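Local coordinates for protein urocanate hydratase (Paenibacillus sp. Soil724D2, PDB 7NED) that probably hydrates thiourocanate in bacterial ergothioneine breakdown, with NAD+ as cofactor, and also binds urocanate, at residues 141-146 / 338-342; 438-443 / 455-461. All blocks are in the same frame, centred on the assembly; numbering follows the deposited sequence.

How the interactions relate
Both contacts are buried, but they hold different elements and rely on different chemistry. Interaction 1 packs helix 133-150 against helix 335-344, two helices far apart in sequence, using side chains and no hydrogen bond. Interaction 2 is local: the end of strand 428-441 meets the chain that returns a dozen residues later into helix 459-469, and here a hydroxyl, peptide oxygens, proline rings and a water share the work. The nearest atoms of interactions 1 and 2 lie about 6 Å apart. Interaction 1 joins a helix of the Rossmann-like domain to one leading toward the C-terminal domain and meets no other chain, whereas both segments of interaction 2 meet the second subunit, and Met440 approaches the NAD.

Interaction 1. Residues 141-146 / 338-342; sequences EIFQSI and AFLRP
Two helical segments cross steeply here, 141-146 within helix 133-150 and 338-342 within helix 335-344. Their axes come within 9.0 Å, with 104° between the N-to-C directions. The first is regular alpha helix; the second opens into a wider pi-type turn at 338-340 and kinks at Pro342. Phe339 is the centre. Its CB points at the other helix, with CA 5.9 Å from Ser145 CA, and chi1 in m (chi2 -53°) lays one ring face under Ile146, whose CG1 stands 3.7 Å from the ring centroid in a CH-pi contact. Ser145 OG packs 3.6 Å from Phe339 CB. Leu340, an mt rotamer, brings CD1 to 3.8 Å from Ile142 CG1, and Ile142, also mt, sets its CG2 3.9 Å from Phe339 CD2. Beyond the pair, Ile142 and Ile146 touch Phe311 of strand 309-312, so this is helix-on-helix packing beside the parallel Rossmann-like sheet. With no hydrogen bond across it, the crossing depends on apolar side-chain fit.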
loop_
_atom_site.group_PDB
_atom_site.type_symbol
_atom_site.label_atom_id
_atom_site.label_comp_id
_atom_site.label_asym_id
_atom_site.label_seq_id
_atom_site.Cartn_x
_atom_site.Cartn_y
_atom_site.Cartn_z
ATOM N N GLU A 141 20.150 -21.043 7.581
ATOM C CA GLU A 141 19.075 -21.523 8.456
ATOM C C GLU A 141 18.109 -22.441 7.709
ATOM O O GLU A 141 17.548 -23.368 8.301
ATOM C CB GLU A 141 18.292 -20.343 9.061
ATOM C CG GLU A 141 19.027 -19.488 10.136
ATOM C CD GLU A 141 19.696 -20.308 11.258
ATOM O OE1 GLU A 141 20.844 -19.938 11.679
ATOM O OE2 GLU A 141 19.079 -21.314 11.696
ATOM N N ILE A 142 17.884 -22.201 6.416
ATOM C CA ILE A 142 17.111 -23.169 5.628
ATOM C C ILE A 142 17.819 -24.516 5.605
ATOM O O ILE A 142 17.206 -25.564 5.852
ATOM C CB ILE A 142 16.869 -22.660 4.194
ATOM C CG1 ILE A 142 15.967 -21.432 4.183
ATOM C CG2 ILE A 142 16.278 -23.793 3.328
ATOM C CD1 ILE A 142 15.982 -20.676 2.842
ATOM N N PHE A 143 19.110 -24.509 5.236
ATOM C CA PHE A 143 19.857 -25.764 5.177
ATOM C C PHE A 143 19.879 -26.455 6.540
ATOM O O PHE A 143 19.690 -27.680 6.624
ATOM C CB PHE A 143 21.278 -25.510 4.674
ATOM C CG PHE A 143 21.351 -25.101 3.217
ATOM C CD1 PHE A 143 20.314 -25.382 2.345
ATOM C CD2 PHE A 143 22.463 -24.451 2.724
ATOM C CE1 PHE A 143 20.386 -24.999 0.993
ATOM C CE2 PHE A 143 22.537 -24.065 1.370
ATOM C CZ PHE A 143 21.488 -24.342 0.515
ATOM N N GLN A 144 20.045 -25.687 7.630
ATOM C CA GLN A 144 20.085 -26.310 8.957
ATOM C C GLN A 144 18.726 -26.865 9.370
ATOM O O GLN A 144 18.659 -27.921 10.016
ATOM C CB GLN A 144 20.602 -25.344 10.024
ATOM C CG GLN A 144 22.113 -25.032 9.885
ATOM C CD GLN A 144 23.026 -26.255 10.065
ATOM O OE1 GLN A 144 22.990 -27.203 9.272
ATOM N NE2 GLN A 144 23.871 -26.216 11.086
ATOM N N SER A 145 17.638 -26.161 9.032
ATOM C CA SER A 145 16.298 -26.677 9.289
ATOM C C SER A 145 16.069 -27.998 8.557
ATOM O O SER A 145 15.563 -28.970 9.132
ATOM C CB SER A 145 15.258 -25.623 8.884
ATOM O OG SER A 145 13.954 -26.156 9.034
ATOM N N ILE A 146 16.460 -28.057 7.288
ATOM C CA ILE A 146 16.382 -29.306 6.538
ATOM C C ILE A 146 17.203 -30.394 7.223
ATOM O O ILE A 146 16.760 -31.545 7.334
ATOM C CB ILE A 146 16.845 -29.070 5.088
ATOM C CG1 ILE A 146 15.838 -28.180 4.344
ATOM C CG2 ILE A 146 17.108 -30.401 4.362
ATOM C CD1 ILE A 146 16.324 -27.768 2.930
ATOM N N ALA A 338 7.738 -24.101 4.844
ATOM C CA ALA A 338 8.310 -25.408 5.209
ATOM C C ALA A 338 9.419 -25.322 6.255
ATOM O O ALA A 338 9.561 -26.250 7.073
ATOM C CB ALA A 338 8.849 -26.118 3.974
ATOM N N PHE A 339 10.208 -24.259 6.254
ATOM C CA PHE A 339 11.390 -24.240 7.122
ATOM C C PHE A 339 11.488 -23.049 8.064
ATOM O O PHE A 339 11.851 -23.232 9.235
ATOM C CB PHE A 339 12.639 -24.312 6.251
ATOM C CG PHE A 339 12.605 -25.455 5.276
ATOM C CD1 PHE A 339 12.365 -26.755 5.720
ATOM C CD2 PHE A 339 12.726 -25.230 3.930
ATOM C CE1 PHE A 339 12.287 -27.819 4.829
ATOM C CE2 PHE A 339 12.675 -26.293 3.003
ATOM C CZ PHE A 339 12.457 -27.587 3.459
ATOM N N LEU A 340 11.187 -21.826 7.602
ATOM C CA LEU A 340 11.532 -20.674 8.427
ATOM C C LEU A 340 10.346 -20.057 9.168
ATOM O O LEU A 340 10.557 -19.226 10.053
ATOM C CB LEU A 340 12.214 -19.585 7.577
ATOM C CG LEU A 340 13.544 -19.981 6.910
ATOM C CD1 LEU A 340 14.129 -18.750 6.238
ATOM C CD2 LEU A 340 14.491 -20.596 7.901
ATOM N N ARG A 341 9.116 -20.462 8.880
ATOM C CA ARG A 341 7.988 -19.778 9.499
ATOM C C ARG A 341 8.003 -19.838 11.029
ATOM O O ARG A 341 7.545 -18.867 11.649
ATOM C CB ARG A 341 6.673 -20.329 8.939
ATOM C CG ARG A 341 5.420 -19.483 9.407
ATOM C CD ARG A 341 4.200 -19.812 8.558
ATOM N NE ARG A 341 4.322 -19.275 7.205
ATOM C CZ ARG A 341 3.629 -19.700 6.158
ATOM N NH1 ARG A 341 2.727 -20.673 6.311
ATOM N NH2 ARG A 341 3.774 -19.087 4.979
ATOM N N PRO A 342 8.525 -20.873 11.694
ATOM C CA PRO A 342 8.595 -20.795 13.161
ATOM C C PRO A 342 9.444 -19.640 13.642
ATOM O O PRO A 342 9.174 -19.105 14.722
ATOM C CB PRO A 342 9.200 -22.152 13.552
ATOM C CG PRO A 342 8.715 -23.056 12.477
ATOM C CD PRO A 342 8.816 -22.237 11.219
#

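Interaction 2. Residues 438-443 / 455-461; sequences ASMTHP and DAIADWP
Start with Thr441, at the end of strand 428-441 and facing the returning chain. With chi1 in m (-63°), its OG1 donates a hydrogen bond to Ile457 O, 2.8 Å away, while CG2 lies 3.5 Å from Asp455 O; of all the residues here Thr441 has the most surface covered. Segment 438-443 leaves a turn at 438-439, extends through Met440 and Thr441, and bends at Pro443. The other segment runs from a turn at 455-456 through extended Ile457 into the helix at 459-461. The two chains run in opposite directions: CA pairs are Ser439-Pro461 at 4.2 Å, Thr441-Ala458 at 5.5 Å and Pro443-Asp455 at 4.9 Å.

Pro461, C-gamma endo, packs against the strand. Its CD is 3.3 Å from Thr441 OG1, and its CA makes a C-H...O contact with Ala438 O, also at 3.3 Å. Trp460 (chi1 m, chi2 103°) starts toward the strand, but its indole swings away to a cation-pi contact with Arg522. At the other end Pro443 CG sits 3.7 Å from Asp455 O. One water donates to Pro443 O and Asp455 OD2, 2.8 Å from each; Asp455 (m) also accepts from the backbone N of Met450 and Arg449.

Met440 (t) and His442 (t) point away; the side chain of Met440 lies about 4 Å from the bound NAD, while Asp459 bonds Ser75 and Asn97 of the second subunit. The whole is a strand-loop-helix connection in the urocanase C-terminal domain, set between the cofactor site and the dimer interface.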
loop_
_atom_site.group_PDB
_atom_site.type_symbol
_atom_site.label_atom_id
_atom_site.label_comp_id
_atom_site.label_asym_id
_atom_site.label_seq_id
_atom_site.Cartn_x
_atom_site.Cartn_y
_atom_site.Cartn_z
ATOM N N ALA A 438 6.082 -8.687 9.938
ATOM C CA ALA A 438 4.855 -7.938 9.424
ATOM C C ALA A 438 5.114 -7.182 8.128
ATOM O O ALA A 438 4.367 -6.378 7.737
ATOM C CB ALA A 438 4.206 -7.116 10.467
ATOM N N SER A 439 6.167 -7.545 7.453
ATOM C CA SER A 439 6.612 -6.716 6.356
ATOM C C SER A 439 6.637 -7.224 4.949
ATOM O O SER A 439 7.162 -6.629 4.047
ATOM C CB SER A 439 7.922 -6.082 6.767
ATOM O OG SER A 439 8.859 -7.048 6.852
ATOM N N MET A 440 5.936 -8.301 4.774
ATOM C CA MET A 440 5.850 -8.935 3.518
ATOM C C MET A 440 4.603 -9.782 3.287
ATOM O O MET A 440 4.282 -10.624 4.070
ATOM C CB MET A 440 7.083 -9.761 3.358
ATOM C CG MET A 440 7.026 -10.834 2.373
ATOM S SD MET A 440 7.238 -10.105 0.802
ATOM C CE MET A 440 8.972 -10.135 0.631
ATOM N N THR A 441 3.991 -9.547 2.166
ATOM C CA THR A 441 2.852 -10.326 1.759
ATOM C C THR A 441 3.174 -10.847 0.378
ATOM O O THR A 441 3.437 -10.091 -0.489
ATOM C CB THR A 441 1.539 -9.519 1.745
ATOM O OG1 THR A 441 1.231 -9.069 3.037
ATOM C CG2 THR A 441 0.441 -10.327 1.193
ATOM N N HIS A 442 3.164 -12.158 0.244
ATOM C CA HIS A 442 3.417 -12.849 -0.978
ATOM C C HIS A 442 2.941 -14.281 -0.848
ATOM O O HIS A 442 3.614 -15.053 -0.288
ATOM C CB HIS A 442 4.887 -12.852 -1.271
ATOM C CG HIS A 442 5.231 -13.310 -2.644
ATOM N ND1 HIS A 442 4.532 -14.269 -3.307
ATOM C CD2 HIS A 442 6.226 -12.949 -3.468
ATOM C CE1 HIS A 442 5.089 -14.495 -4.466
ATOM N NE2 HIS A 442 6.112 -13.696 -4.594
ATOM N N PRO A 443 1.767 -14.559 -1.400
ATOM C CA PRO A 443 1.083 -15.841 -1.351
ATOM C C PRO A 443 1.913 -17.018 -1.857
ATOM O O PRO A 443 1.570 -18.100 -1.542
ATOM C CB PRO A 443 -0.172 -15.612 -2.193
ATOM C CG PRO A 443 -0.344 -14.167 -2.241
ATOM C CD PRO A 443 1.032 -13.618 -2.239
ATOM N N ASP A 455 -3.369 -15.458 3.113
ATOM C CA ASP A 455 -2.133 -15.440 2.366
ATOM C C ASP A 455 -2.008 -14.113 1.597
ATOM O O ASP A 455 -0.907 -13.598 1.379
ATOM C CB ASP A 455 -2.121 -16.526 1.312
ATOM C CG ASP A 455 -2.313 -17.914 1.903
ATOM O OD1 ASP A 455 -2.091 -18.132 3.088
ATOM O OD2 ASP A 455 -2.130 -18.827 1.036
ATOM N N ALA A 456 -3.129 -13.606 1.096
ATOM C CA ALA A 456 -3.148 -12.467 0.165
ATOM C C ALA A 456 -3.272 -11.106 0.840
ATOM O O ALA A 456 -3.240 -10.086 0.135
ATOM C CB ALA A 456 -4.289 -12.615 -0.852
ATOM N N ILE A 457 -3.440 -11.066 2.162
ATOM C CA ILE A 457 -3.751 -9.826 2.886
ATOM C C ILE A 457 -2.484 -8.979 2.932
ATOM O O ILE A 457 -1.488 -9.369 3.556
ATOM C CB ILE A 457 -4.262 -10.120 4.309
ATOM C CG1 ILE A 457 -5.518 -10.991 4.297
ATOM C CG2 ILE A 457 -4.510 -8.834 5.098
ATOM C CD1 ILE A 457 -6.704 -10.412 3.627
ATOM N N ALA A 458 -2.512 -7.840 2.250
ATOM C CA ALA A 458 -1.397 -6.905 2.189
ATOM C C ALA A 458 -1.542 -5.760 3.189
ATOM O O ALA A 458 -0.729 -4.838 3.165
ATOM C CB ALA A 458 -1.274 -6.317 0.773
ATOM N N ASP A 459 -2.577 -5.776 4.046
ATOM C CA ASP A 459 -2.660 -4.770 5.100
ATOM C C ASP A 459 -1.366 -4.673 5.903
ATOM O O ASP A 459 -0.975 -3.586 6.339
ATOM C CB ASP A 459 -3.780 -5.111 6.076
ATOM C CG ASP A 459 -5.182 -5.100 5.412
ATOM O OD1 ASP A 459 -5.417 -4.360 4.433
ATOM O OD2 ASP A 459 -6.020 -5.893 5.870
ATOM N N TRP A 460 -0.770 -5.819 6.213
ATOM C CA TRP A 460 0.288 -5.860 7.226
ATOM C C TRP A 460 1.520 -5.040 6.858
ATOM O O TRP A 460 1.952 -4.201 7.680
ATOM C CB TRP A 460 0.626 -7.328 7.510
ATOM C CG TRP A 460 -0.584 -8.080 8.057
ATOM C CD1 TRP A 460 -1.399 -8.949 7.378
ATOM C CD2 TRP A 460 -1.117 -7.976 9.375
ATOM N NE1 TRP A 460 -2.384 -9.423 8.214
ATOM C CE2 TRP A 460 -2.228 -8.840 9.446
ATOM C CE3 TRP A 460 -0.717 -7.281 10.532
ATOM C CZ2 TRP A 460 -2.961 -9.023 10.621
ATOM C CZ3 TRP A 460 -1.443 -7.468 11.705
ATOM C CH2 TRP A 460 -2.556 -8.335 11.733
ATOM N N PRO A 461 2.132 -5.201 5.681
ATOM C CA PRO A 461 3.271 -4.322 5.370
ATOM C C PRO A 461 2.904 -2.858 5.326
ATOM O O PRO A 461 3.730 -2.021 5.720
ATOM C CB PRO A 461 3.778 -4.839 4.000
ATOM C CG PRO A 461 2.612 -5.676 3.433
ATOM C CD PRO A 461 1.967 -6.268 4.678
HETATM O O HOH W 1 -0.968 -19.265 -1.493
#